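Local coordinates for protein KLLA0C04147p (Kluyveromyces lactis, PDB 5WVR) that probably binds sterols and carries them between membranes, the chain here being the C-terminal oxysterol-binding domain of a longer OSBP-family protein, at residues F180-L185 / Y203-N208; W186-R191 / E199-K204; S278-L283 / G312-V317. All blocks are in the same frame, centred on the assembly; numbering follows the deposited sequence.

Contact 1 of 3, residues F180-L185 / Y203-N208; sequences FKHLGL and YKKPNN. With CLR (cholesterol), chain B.
His182 and Asn208 meet through their torsions: CG of His182 stands beside its own backbone N (chi1 -62°), which sends the imidazole across to the other strand, and Asn208, with chi1 at -25°, brings its amide round to receive it. NE2 of His182 then donates to OD1 of Asn208 at 2.5 Å, shorter than usual and perhaps partly a matter of coordinate error at this resolution. The oxygen sits at the ring's edge, close to the imidazole plane, while ring and amide planes stand almost perpendicular. The other end of that amide is held as well: ND2 of Asn208 bonds to Asn222, which would disfavour a flipped amide. Next to it the strands are properly paired: Phe180 and Asn208 form an antiparallel hydrogen-bonded pair, with Phe180 N to Asn208 O at 2.8 Å. Past Lys181 and Asn207 the regular pairing lapses, and waters bridge the two backbones. One water accepts from His182 N and donates to Lys205 O; a second takes the Lys205 N-H and donates to the carbonyls of His182 and Gly184. This irregular part of the hairpin helps line the sterol pocket of the OSBP-related domain. Lys205 runs out extended to put NZ 2.8 Å from the cholesterol hydroxyl O1, and the same ammonium pairs with Asp79 and lies against Trp186 in a cation-pi contact. Further along the sterol, C6 approaches the edge of the His182 ring, 3.5 Å from CE1, and the D-ring end lies over one face of Phe180, with C16 3.3 Å from CE2. Lys204 stretches past the carbonyls of Leu183 and Gly184, and its NZ donates to Leu183 O at 3.2 Å.

Contact 2 of 3, residues W186-R191 / E199-K204; sequences WYLTIR and ELYTYK
Leu188 O takes the N-H of Tyr201 at 2.7 Å, and the same carbonyl lies at the edge of the Tyr201 ring, in its plane, with CD1 3.3 Å away. The return bond, Leu188 N to Tyr201 O, is nearly straight at 172°. Such two-way bonding recurs at Trp186 with Tyr203 and at Ile190 with Glu199, giving the regular antiparallel ladder of a beta hairpin, flanked by strands 161-173 and 219-230 in the beta-barrel core of the OSBP-related domain. On the face that carries Leu188 and Tyr201, the Tyr201 ring crosses Ile190 so that CE1 of Tyr201 meets CG1 of Ile190 at 3.6 Å, while its other neighbours include Val102 and Arg98 of helix 95-108. Replacing Tyr201 by an alanine would probably leave Ile190 CG1 without its aromatic neighbour and open a gap between the strands and this helix. Glu199 lies alongside Ile190, CG of Glu199 3.9 Å from CB of Ile190, and its carboxylate is held by Arg98 and Asn230. At the other end, CG of Tyr203 sits between its backbone N and carbonyl carbon (chi1 68°), which lays the ring against Trp186: CB of Trp186 stands over one face, 4.0 Å from the centroid, in a CH-pi contact. On the opposite face, which carries Tyr187 and Thr202, CG2 of Thr202 packs 3.7 Å from CD2 of Tyr187, whose hydroxyl bonds to Thr408.

Contact 3 of 3, residues S278-L283 / G312-V317; sequences SAKKVL and GTRFNV
Ala279 and Phe315 exchange two backbone hydrogen bonds, Phe315 N to Ala279 O at 2.9 Å and Ala279 N to Phe315 O at 3.0 Å, which fix the register of the two antiparallel strands. Toward Gly312 the direct pairing gives way to a water that accepts from Lys281 N at 3.0 Å. Lys280, bent twice near its end, brings NZ round to Gly312 O at 3.3 Å, in the carbonyl plane, and has a weak, long ion pair with Glu289. At the opposite end, OG of Ser278 makes a weak hydrogen bond to OD1 of Asn316. Between these two polar ends, on the same face, the aliphatic part of Lys280 crosses Arg314, CE of Lys280 3.6 Å from CG of Arg314, and Ser278 CB sits at the edge of the guanidinium, near its plane. The other face is apolar. With chi1 at 54°, the Phe315 ring folds back over its neighbour strand, so that Ala279 O lies over one face and CB of Ala279 makes a CH-pi contact 4.2 Å from the centroid. CG2 of Val317 adds a touch to CB of Ala279 at 4.0 Å. Leu100, Tyr101 and Ile104 of helix 95-108 cover this apolar side. Strand 314-319, reached from 276-281 by a long connection, partly unmodelled, with no helix or strand in its ordered part, is thus the outermost of the antiparallel strands within this chain that build the beta-barrel core of the OSBP-related domain.

From the N terminus, the chain enters contact 1 at 180-185 and runs straight into 186-191, the first half of contact 2. It turns through a short loop, which contact 2 closes at 199-204, and then contact 1 closes a wider loop at 203-208; the narrower one thus nests within the wider. The two share Tyr203 and Lys204 and join the same pair of strands, contact 2 near the turn and contact 1 beside the sterol. Contact 3 follows in series, closing the separate 284-311 connection, with its centre about 27 Å from that of contact 1. Helix 95-108 packs against both contacts 2 and 3.

Contact 1 of 3, residues F180-L185 / Y203-N208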
loop_
_atom_site.group_PDB
_atom_site.type_symbol
_atom_site.label_atom_id
_atom_site.label_comp_id
_atom_site.label_asym_id
_atom_site.label_seq_id
_atom_site.Cartn_x
_atom_site.Cartn_y
_atom_site.Cartn_z
ATOM N N PHE A 180 9.380 -3.151 -11.815
ATOM C CA PHE A 180 8.623 -2.045 -11.204
ATOM C C PHE A 180 9.453 -1.420 -10.082
ATOM O O PHE A 180 9.829 -2.106 -9.123
ATOM C CB PHE A 180 7.253 -2.526 -10.666
ATOM C CG PHE A 180 6.399 -3.219 -11.707
ATOM C CD1 PHE A 180 6.644 -4.530 -12.065
ATOM C CD2 PHE A 180 5.353 -2.548 -12.333
ATOM C CE1 PHE A 180 5.875 -5.146 -13.042
ATOM C CE2 PHE A 180 4.587 -3.154 -13.303
ATOM C CZ PHE A 180 4.835 -4.446 -13.662
ATOM N N LYS A 181 9.771 -0.132 -10.214
ATOM C CA LYS A 181 10.497 0.605 -9.183
ATOM C C LYS A 181 9.576 1.625 -8.519
ATOM O O LYS A 181 8.742 2.256 -9.181
ATOM C CB LYS A 181 11.739 1.309 -9.763
ATOM C CG LYS A 181 12.721 0.339 -10.459
ATOM C CD LYS A 181 13.902 1.053 -11.086
ATOM C CE LYS A 181 15.175 0.187 -10.997
ATOM N NZ LYS A 181 15.066 -1.086 -11.774
ATOM N N HIS A 182 9.726 1.783 -7.204
ATOM C CA HIS A 182 8.851 2.648 -6.422
ATOM C C HIS A 182 9.657 3.876 -6.020
ATOM O O HIS A 182 10.542 3.804 -5.162
ATOM C CB HIS A 182 8.258 1.886 -5.239
ATOM C CG HIS A 182 7.412 0.722 -5.664
ATOM N ND1 HIS A 182 6.046 0.682 -5.494
ATOM C CD2 HIS A 182 7.742 -0.427 -6.301
ATOM C CE1 HIS A 182 5.573 -0.451 -5.984
ATOM N NE2 HIS A 182 6.582 -1.133 -6.496
ATOM N N LEU A 183 9.363 4.990 -6.672
ATOM C CA LEU A 183 10.193 6.176 -6.594
ATOM C C LEU A 183 9.851 7.081 -5.420
ATOM O O LEU A 183 10.685 7.902 -5.039
ATOM C CB LEU A 183 10.073 6.966 -7.900
ATOM C CG LEU A 183 10.399 6.153 -9.152
ATOM C CD1 LEU A 183 10.398 7.038 -10.373
ATOM C CD2 LEU A 183 11.716 5.421 -9.024
ATOM N N GLY A 184 8.653 6.956 -4.828
ATOM C CA GLY A 184 8.263 7.882 -3.782
ATOM C C GLY A 184 8.813 7.504 -2.404
ATOM O O GLY A 184 9.154 6.357 -2.124
ATOM N N LEU A 185 8.885 8.501 -1.531
ATOM C CA LEU A 185 9.306 8.322 -0.142
ATOM C C LEU A 185 8.097 8.043 0.751
ATOM O O LEU A 185 7.006 8.593 0.540
ATOM C CB LEU A 185 10.033 9.578 0.354
ATOM C CG LEU A 185 10.770 9.530 1.693
ATOM C CD1 LEU A 185 11.943 8.599 1.600
ATOM C CD2 LEU A 185 11.228 10.927 2.089
ATOM N N TYR A 203 11.443 5.533 4.550
ATOM C CA TYR A 203 12.022 4.465 3.750
ATOM C C TYR A 203 11.409 4.538 2.363
ATOM O O TYR A 203 10.426 5.250 2.127
ATOM C CB TYR A 203 11.780 3.083 4.365
ATOM C CG TYR A 203 10.322 2.657 4.330
ATOM C CD1 TYR A 203 9.425 3.104 5.293
ATOM C CD2 TYR A 203 9.842 1.815 3.320
ATOM C CE1 TYR A 203 8.088 2.731 5.248
ATOM C CE2 TYR A 203 8.506 1.430 3.271
ATOM C CZ TYR A 203 7.642 1.892 4.243
ATOM O OH TYR A 203 6.331 1.522 4.220
ATOM N N LYS A 204 12.031 3.813 1.444
ATOM C CA LYS A 204 11.471 3.558 0.134
ATOM C C LYS A 204 11.204 2.067 -0.007
ATOM O O LYS A 204 11.857 1.238 0.633
ATOM C CB LYS A 204 12.378 4.048 -1.005
ATOM C CG LYS A 204 12.482 5.557 -1.071
ATOM C CD LYS A 204 12.963 6.025 -2.427
ATOM C CE LYS A 204 13.133 7.540 -2.438
ATOM N NZ LYS A 204 13.617 8.040 -3.758
ATOM N N LYS A 205 10.195 1.726 -0.827
ATOM C CA LYS A 205 9.760 0.354 -0.981
ATOM C C LYS A 205 10.733 -0.384 -1.893
ATOM O O LYS A 205 11.441 0.232 -2.699
ATOM C CB LYS A 205 8.334 0.342 -1.542
ATOM C CG LYS A 205 7.332 0.942 -0.573
ATOM C CD LYS A 205 5.912 0.930 -1.165
ATOM C CE LYS A 205 4.897 1.189 -0.065
ATOM N NZ LYS A 205 3.556 1.498 -0.627
ATOM N N PRO A 206 10.810 -1.698 -1.764
ATOM C CA PRO A 206 11.632 -2.487 -2.679
ATOM C C PRO A 206 11.039 -2.501 -4.071
ATOM O O PRO A 206 9.909 -2.078 -4.292
ATOM C CB PRO A 206 11.591 -3.897 -2.071
ATOM C CG PRO A 206 10.298 -3.930 -1.370
ATOM C CD PRO A 206 10.201 -2.553 -0.741
ATOM N N ASN A 207 11.787 -3.108 -4.980
ATOM C CA ASN A 207 11.317 -3.293 -6.335
ATOM C C ASN A 207 10.499 -4.577 -6.451
ATOM O O ASN A 207 10.631 -5.505 -5.646
ATOM C CB ASN A 207 12.504 -3.350 -7.280
ATOM C CG ASN A 207 13.348 -2.125 -7.202
ATOM O OD1 ASN A 207 14.511 -2.201 -6.812
ATOM N ND2 ASN A 207 12.760 -0.985 -7.470
ATOM N N ASN A 208 9.630 -4.611 -7.467
ATOM C CA ASN A 208 8.940 -5.833 -7.863
ATOM C C ASN A 208 9.340 -6.187 -9.289
ATOM O O ASN A 208 9.761 -5.331 -10.063
ATOM C CB ASN A 208 7.419 -5.676 -7.794
ATOM C CG ASN A 208 7.013 -4.612 -6.814
ATOM O OD1 ASN A 208 6.527 -3.559 -7.214
ATOM N ND2 ASN A 208 7.206 -4.874 -5.521
HETATM C C1 CLR B . 3.517 -3.830 -4.261
HETATM C C2 CLR B . 3.416 -3.163 -2.886
HETATM C C3 CLR B . 3.505 -1.640 -3.013
HETATM C C4 CLR B . 2.347 -1.134 -3.876
HETATM C C5 CLR B . 2.314 -1.873 -5.216
HETATM C C6 CLR B . 2.214 -1.139 -6.393
HETATM C C7 CLR B . 2.205 -1.652 -7.685
HETATM C C8 CLR B . 1.955 -3.164 -7.726
HETATM C C9 CLR B . 2.768 -3.899 -6.650
HETATM C C10 CLR B . 2.417 -3.403 -5.241
HETATM C C11 CLR B . 2.646 -5.422 -6.796
HETATM C C12 CLR B . 2.944 -5.918 -8.218
HETATM C C13 CLR B . 2.052 -5.205 -9.238
HETATM C C14 CLR B . 2.334 -3.708 -9.106
HETATM C C15 CLR B . 1.565 -3.139 -10.297
HETATM C C16 CLR B . 2.045 -4.079 -11.407
HETATM C C17 CLR B . 2.485 -5.366 -10.699
HETATM C C18 CLR B . 0.568 -5.537 -9.026
HETATM C C19 CLR B . 1.065 -3.967 -4.789
HETATM C C20 CLR B . 1.984 -6.624 -11.420
HETATM C C21 CLR B . 2.576 -7.877 -10.774
HETATM C C22 CLR B . 2.366 -6.569 -12.904
HETATM C C23 CLR B . 1.383 -7.315 -13.810
HETATM C C24 CLR B . 1.566 -6.949 -15.286
HETATM C C25 CLR B . 0.585 -7.678 -16.212
HETATM C C26 CLR B . 0.876 -9.179 -16.266
HETATM C C27 CLR B . 0.592 -7.085 -17.622
HETATM O O1 CLR B . 3.430 -1.042 -1.716
HETATM O O HOH W 1 11.454 0.229 -5.731
HETATM O O HOH W 2 9.049 3.659 -2.328
#

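Contact 2 of 3, residues W186-R191 / E199-K204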
loop_
_atom_site.group_PDB
_atom_site.type_symbol
_atom_site.label_atom_id
_atom_site.label_comp_id
_atom_site.label_asym_id
_atom_site.label_seq_id
_atom_site.Cartn_x
_atom_site.Cartn_y
_atom_site.Cartn_z
ATOM N N TRP A 186 8.296 7.190 1.756
ATOM C CA TRP A 186 7.219 6.819 2.668
ATOM C C TRP A 186 7.530 7.268 4.094
ATOM O O TRP A 186 8.655 7.128 4.577
ATOM C CB TRP A 186 6.934 5.310 2.590
ATOM C CG TRP A 186 6.381 5.001 1.223
ATOM C CD1 TRP A 186 7.097 4.692 0.114
ATOM C CD2 TRP A 186 5.005 5.075 0.808
ATOM N NE1 TRP A 186 6.257 4.522 -0.964
ATOM C CE2 TRP A 186 4.967 4.751 -0.565
ATOM C CE3 TRP A 186 3.802 5.343 1.470
ATOM C CZ2 TRP A 186 3.778 4.699 -1.288
ATOM C CZ3 TRP A 186 2.606 5.299 0.738
ATOM C CH2 TRP A 186 2.615 4.992 -0.621
ATOM N N TYR A 187 6.519 7.819 4.755
ATOM C CA TYR A 187 6.663 8.441 6.062
ATOM C C TYR A 187 5.819 7.679 7.078
ATOM O O TYR A 187 4.597 7.559 6.922
ATOM C CB TYR A 187 6.234 9.907 6.013
ATOM C CG TYR A 187 7.066 10.833 5.152
ATOM C CD1 TYR A 187 6.969 10.803 3.758
ATOM C CD2 TYR A 187 7.915 11.775 5.737
ATOM C CE1 TYR A 187 7.720 11.675 2.958
ATOM C CE2 TYR A 187 8.657 12.661 4.955
ATOM C CZ TYR A 187 8.555 12.609 3.562
ATOM O OH TYR A 187 9.303 13.471 2.777
ATOM N N LEU A 188 6.460 7.194 8.133
ATOM C CA LEU A 188 5.766 6.456 9.167
ATOM C C LEU A 188 6.082 7.110 10.504
ATOM O O LEU A 188 7.235 7.097 10.952
ATOM C CB LEU A 188 6.167 4.981 9.147
ATOM C CG LEU A 188 5.178 3.982 9.728
ATOM C CD1 LEU A 188 5.482 2.602 9.204
ATOM C CD2 LEU A 188 5.293 4.006 11.256
ATOM N N THR A 189 5.043 7.662 11.128
ATOM C CA THR A 189 5.098 8.370 12.394
ATOM C C THR A 189 4.553 7.461 13.485
ATOM O O THR A 189 3.494 6.851 13.303
ATOM C CB THR A 189 4.260 9.653 12.314
ATOM O OG1 THR A 189 4.922 10.603 11.472
ATOM C CG2 THR A 189 4.042 10.275 13.691
ATOM N N ILE A 190 5.275 7.378 14.611
ATOM C CA ILE A 190 4.853 6.618 15.782
ATOM C C ILE A 190 4.707 7.588 16.950
ATOM O O ILE A 190 5.546 8.477 17.130
ATOM C CB ILE A 190 5.851 5.497 16.128
ATOM C CG1 ILE A 190 5.993 4.497 14.974
ATOM C CG2 ILE A 190 5.398 4.757 17.411
ATOM C CD1 ILE A 190 4.840 3.505 14.857
ATOM N N ARG A 191 3.624 7.439 17.724
ATOM C CA ARG A 191 3.460 8.151 18.992
ATOM C C ARG A 191 3.616 7.115 20.094
ATOM O O ARG A 191 2.645 6.441 20.461
ATOM C CB ARG A 191 2.108 8.859 19.085
ATOM C CG ARG A 191 2.021 10.090 18.195
ATOM C CD ARG A 191 0.610 10.634 18.115
ATOM N NE ARG A 191 -0.203 9.937 17.122
ATOM C CZ ARG A 191 -0.164 10.173 15.813
ATOM N NH1 ARG A 191 0.656 11.093 15.312
ATOM N NH2 ARG A 191 -0.955 9.492 15.001
ATOM N N GLU A 199 7.813 10.301 16.732
ATOM C CA GLU A 199 9.021 10.032 15.963
ATOM C C GLU A 199 8.689 9.667 14.521
ATOM O O GLU A 199 7.681 9.006 14.247
ATOM C CB GLU A 199 9.815 8.913 16.602
ATOM C CG GLU A 199 9.011 7.639 16.721
ATOM C CD GLU A 199 9.775 6.563 17.451
ATOM O OE1 GLU A 199 9.250 5.430 17.584
ATOM O OE2 GLU A 199 10.903 6.865 17.890
ATOM N N LEU A 200 9.566 10.083 13.602
ATOM C CA LEU A 200 9.387 9.864 12.165
ATOM C C LEU A 200 10.380 8.841 11.620
ATOM O O LEU A 200 11.588 8.943 11.864
ATOM C CB LEU A 200 9.538 11.172 11.384
ATOM C CG LEU A 200 9.626 10.962 9.868
ATOM C CD1 LEU A 200 8.323 10.388 9.349
ATOM C CD2 LEU A 200 10.009 12.252 9.141
ATOM N N TYR A 201 9.854 7.864 10.881
ATOM C CA TYR A 201 10.610 6.918 10.070
ATOM C C TYR A 201 10.351 7.182 8.593
ATOM O O TYR A 201 9.215 7.436 8.189
ATOM C CB TYR A 201 10.203 5.480 10.371
ATOM C CG TYR A 201 10.353 5.063 11.807
ATOM C CD1 TYR A 201 9.309 5.239 12.723
ATOM C CD2 TYR A 201 11.533 4.481 12.251
ATOM C CE1 TYR A 201 9.435 4.843 14.049
ATOM C CE2 TYR A 201 11.681 4.083 13.571
ATOM C CZ TYR A 201 10.633 4.261 14.469
ATOM O OH TYR A 201 10.813 3.852 15.772
ATOM N N THR A 202 11.392 7.099 7.780
ATOM C CA THR A 202 11.214 7.137 6.344
ATOM C C THR A 202 11.965 5.977 5.701
ATOM O O THR A 202 12.969 5.489 6.239
ATOM C CB THR A 202 11.675 8.486 5.740
ATOM O OG1 THR A 202 13.056 8.707 6.021
ATOM C CG2 THR A 202 10.869 9.623 6.320
ATOM N N TYR A 203 11.443 5.533 4.550
ATOM C CA TYR A 203 12.022 4.465 3.750
ATOM C C TYR A 203 11.409 4.538 2.363
ATOM O O TYR A 203 10.426 5.250 2.127
ATOM C CB TYR A 203 11.780 3.083 4.365
ATOM C CG TYR A 203 10.322 2.657 4.330
ATOM C CD1 TYR A 203 9.425 3.104 5.293
ATOM C CD2 TYR A 203 9.842 1.815 3.320
ATOM C CE1 TYR A 203 8.088 2.731 5.248
ATOM C CE2 TYR A 203 8.506 1.430 3.271
ATOM C CZ TYR A 203 7.642 1.892 4.243
ATOM O OH TYR A 203 6.331 1.522 4.220
ATOM N N LYS A 204 12.031 3.813 1.444
ATOM C CA LYS A 204 11.471 3.558 0.134
ATOM C C LYS A 204 11.204 2.067 -0.007
ATOM O O LYS A 204 11.857 1.238 0.633
ATOM C CB LYS A 204 12.378 4.048 -1.005
ATOM C CG LYS A 204 12.482 5.557 -1.071
ATOM C CD LYS A 204 12.963 6.025 -2.427
ATOM C CE LYS A 204 13.133 7.540 -2.438
ATOM N NZ LYS A 204 13.617 8.040 -3.758
#

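Contact 3 of 3, residues S278-L283 / G312-V317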
loop_
_atom_site.group_PDB
_atom_site.type_symbol
_atom_site.label_atom_id
_atom_site.label_comp_id
_atom_site.label_asym_id
_atom_site.label_seq_id
_atom_site.Cartn_x
_atom_site.Cartn_y
_atom_site.Cartn_z
ATOM N N SER A 278 10.841 -14.024 11.552
ATOM C CA SER A 278 11.265 -14.157 12.941
ATOM C C SER A 278 12.427 -13.214 13.220
ATOM O O SER A 278 13.101 -12.746 12.296
ATOM C CB SER A 278 11.713 -15.590 13.245
ATOM O OG SER A 278 10.606 -16.468 13.203
ATOM N N ALA A 279 12.696 -12.981 14.511
ATOM C CA ALA A 279 13.712 -12.018 14.925
ATOM C C ALA A 279 14.415 -12.473 16.212
ATOM O O ALA A 279 13.935 -13.341 16.957
ATOM C CB ALA A 279 13.100 -10.627 15.119
ATOM N N LYS A 280 15.560 -11.851 16.485
ATOM C CA LYS A 280 16.293 -12.134 17.712
ATOM C C LYS A 280 17.117 -10.924 18.132
ATOM O O LYS A 280 17.547 -10.117 17.301
ATOM C CB LYS A 280 17.207 -13.359 17.535
ATOM C CG LYS A 280 18.465 -13.074 16.731
ATOM C CD LYS A 280 18.943 -14.300 15.952
ATOM C CE LYS A 280 18.975 -15.541 16.809
ATOM N NZ LYS A 280 20.174 -15.539 17.691
ATOM N N LYS A 281 17.357 -10.826 19.438
ATOM C CA LYS A 281 18.205 -9.780 19.980
ATOM C C LYS A 281 19.661 -10.121 19.704
ATOM O O LYS A 281 20.104 -11.245 19.963
ATOM C CB LYS A 281 17.970 -9.618 21.484
ATOM C CG LYS A 281 18.763 -8.469 22.123
ATOM C CD LYS A 281 18.086 -7.133 21.830
ATOM C CE LYS A 281 18.966 -5.924 22.199
ATOM N NZ LYS A 281 20.207 -5.845 21.375
ATOM N N VAL A 282 20.399 -9.152 19.171
ATOM C CA VAL A 282 21.835 -9.296 18.962
ATOM C C VAL A 282 22.548 -8.790 20.212
ATOM O O VAL A 282 22.355 -7.644 20.637
ATOM C CB VAL A 282 22.292 -8.540 17.709
ATOM C CG1 VAL A 282 23.819 -8.542 17.623
ATOM C CG2 VAL A 282 21.641 -9.154 16.472
ATOM N N LEU A 283 23.365 -9.641 20.803
ATOM C CA LEU A 283 23.897 -9.358 22.129
ATOM C C LEU A 283 25.232 -8.616 22.099
ATOM O O LEU A 283 25.428 -7.681 22.879
ATOM C CB LEU A 283 24.007 -10.664 22.912
ATOM C CG LEU A 283 22.682 -11.446 22.823
ATOM C CD1 LEU A 283 22.876 -12.947 23.055
ATOM C CD2 LEU A 283 21.639 -10.883 23.781
ATOM N N GLY A 312 18.352 -13.230 23.392
ATOM C CA GLY A 312 18.974 -13.804 22.217
ATOM C C GLY A 312 18.236 -14.979 21.610
ATOM O O GLY A 312 18.679 -15.487 20.578
ATOM N N THR A 313 17.144 -15.438 22.225
ATOM C CA THR A 313 16.315 -16.466 21.615
ATOM C C THR A 313 15.452 -15.860 20.519
ATOM O O THR A 313 15.180 -14.651 20.494
ATOM C CB THR A 313 15.404 -17.138 22.640
ATOM O OG1 THR A 313 14.317 -16.260 22.965
ATOM C CG2 THR A 313 16.171 -17.474 23.900
ATOM N N ARG A 314 14.993 -16.727 19.626
ATOM C CA ARG A 314 14.210 -16.299 18.484
ATOM C C ARG A 314 12.739 -16.194 18.839
ATOM O O ARG A 314 12.203 -17.015 19.584
ATOM C CB ARG A 314 14.384 -17.275 17.329
ATOM C CG ARG A 314 15.710 -17.131 16.646
ATOM C CD ARG A 314 15.577 -17.284 15.141
ATOM N NE ARG A 314 14.319 -17.900 14.724
ATOM C CZ ARG A 314 14.115 -19.211 14.666
ATOM N NH1 ARG A 314 12.936 -19.679 14.264
ATOM N NH2 ARG A 314 15.087 -20.045 15.024
ATOM N N PHE A 315 12.085 -15.182 18.275
ATOM C CA PHE A 315 10.655 -15.000 18.457
ATOM C C PHE A 315 9.985 -14.686 17.122
ATOM O O PHE A 315 10.528 -13.940 16.299
ATOM C CB PHE A 315 10.371 -13.900 19.482
ATOM C CG PHE A 315 11.048 -12.582 19.193
ATOM C CD1 PHE A 315 12.369 -12.378 19.536
ATOM C CD2 PHE A 315 10.343 -11.529 18.619
ATOM C CE1 PHE A 315 12.994 -11.169 19.302
ATOM C CE2 PHE A 315 10.959 -10.311 18.379
ATOM C CZ PHE A 315 12.299 -10.130 18.736
ATOM N N ASN A 316 8.809 -15.267 16.901
ATOM C CA ASN A 316 8.035 -14.905 15.716
ATOM C C ASN A 316 7.577 -13.454 15.818
ATOM O O ASN A 316 7.411 -12.908 16.912
ATOM C CB ASN A 316 6.827 -15.828 15.550
ATOM C CG ASN A 316 7.211 -17.258 15.171
ATOM O OD1 ASN A 316 8.128 -17.486 14.380
ATOM N ND2 ASN A 316 6.485 -18.226 15.717
ATOM N N VAL A 317 7.396 -12.812 14.664
ATOM C CA VAL A 317 6.921 -11.435 14.652
ATOM C C VAL A 317 5.731 -11.308 13.701
ATOM O O VAL A 317 4.811 -10.522 13.944
ATOM C CB VAL A 317 8.053 -10.467 14.265
ATOM C CG1 VAL A 317 7.504 -9.055 14.087
ATOM C CG2 VAL A 317 9.121 -10.470 15.326
HETATM O O HOH W 3 16.195 -12.652 21.452
#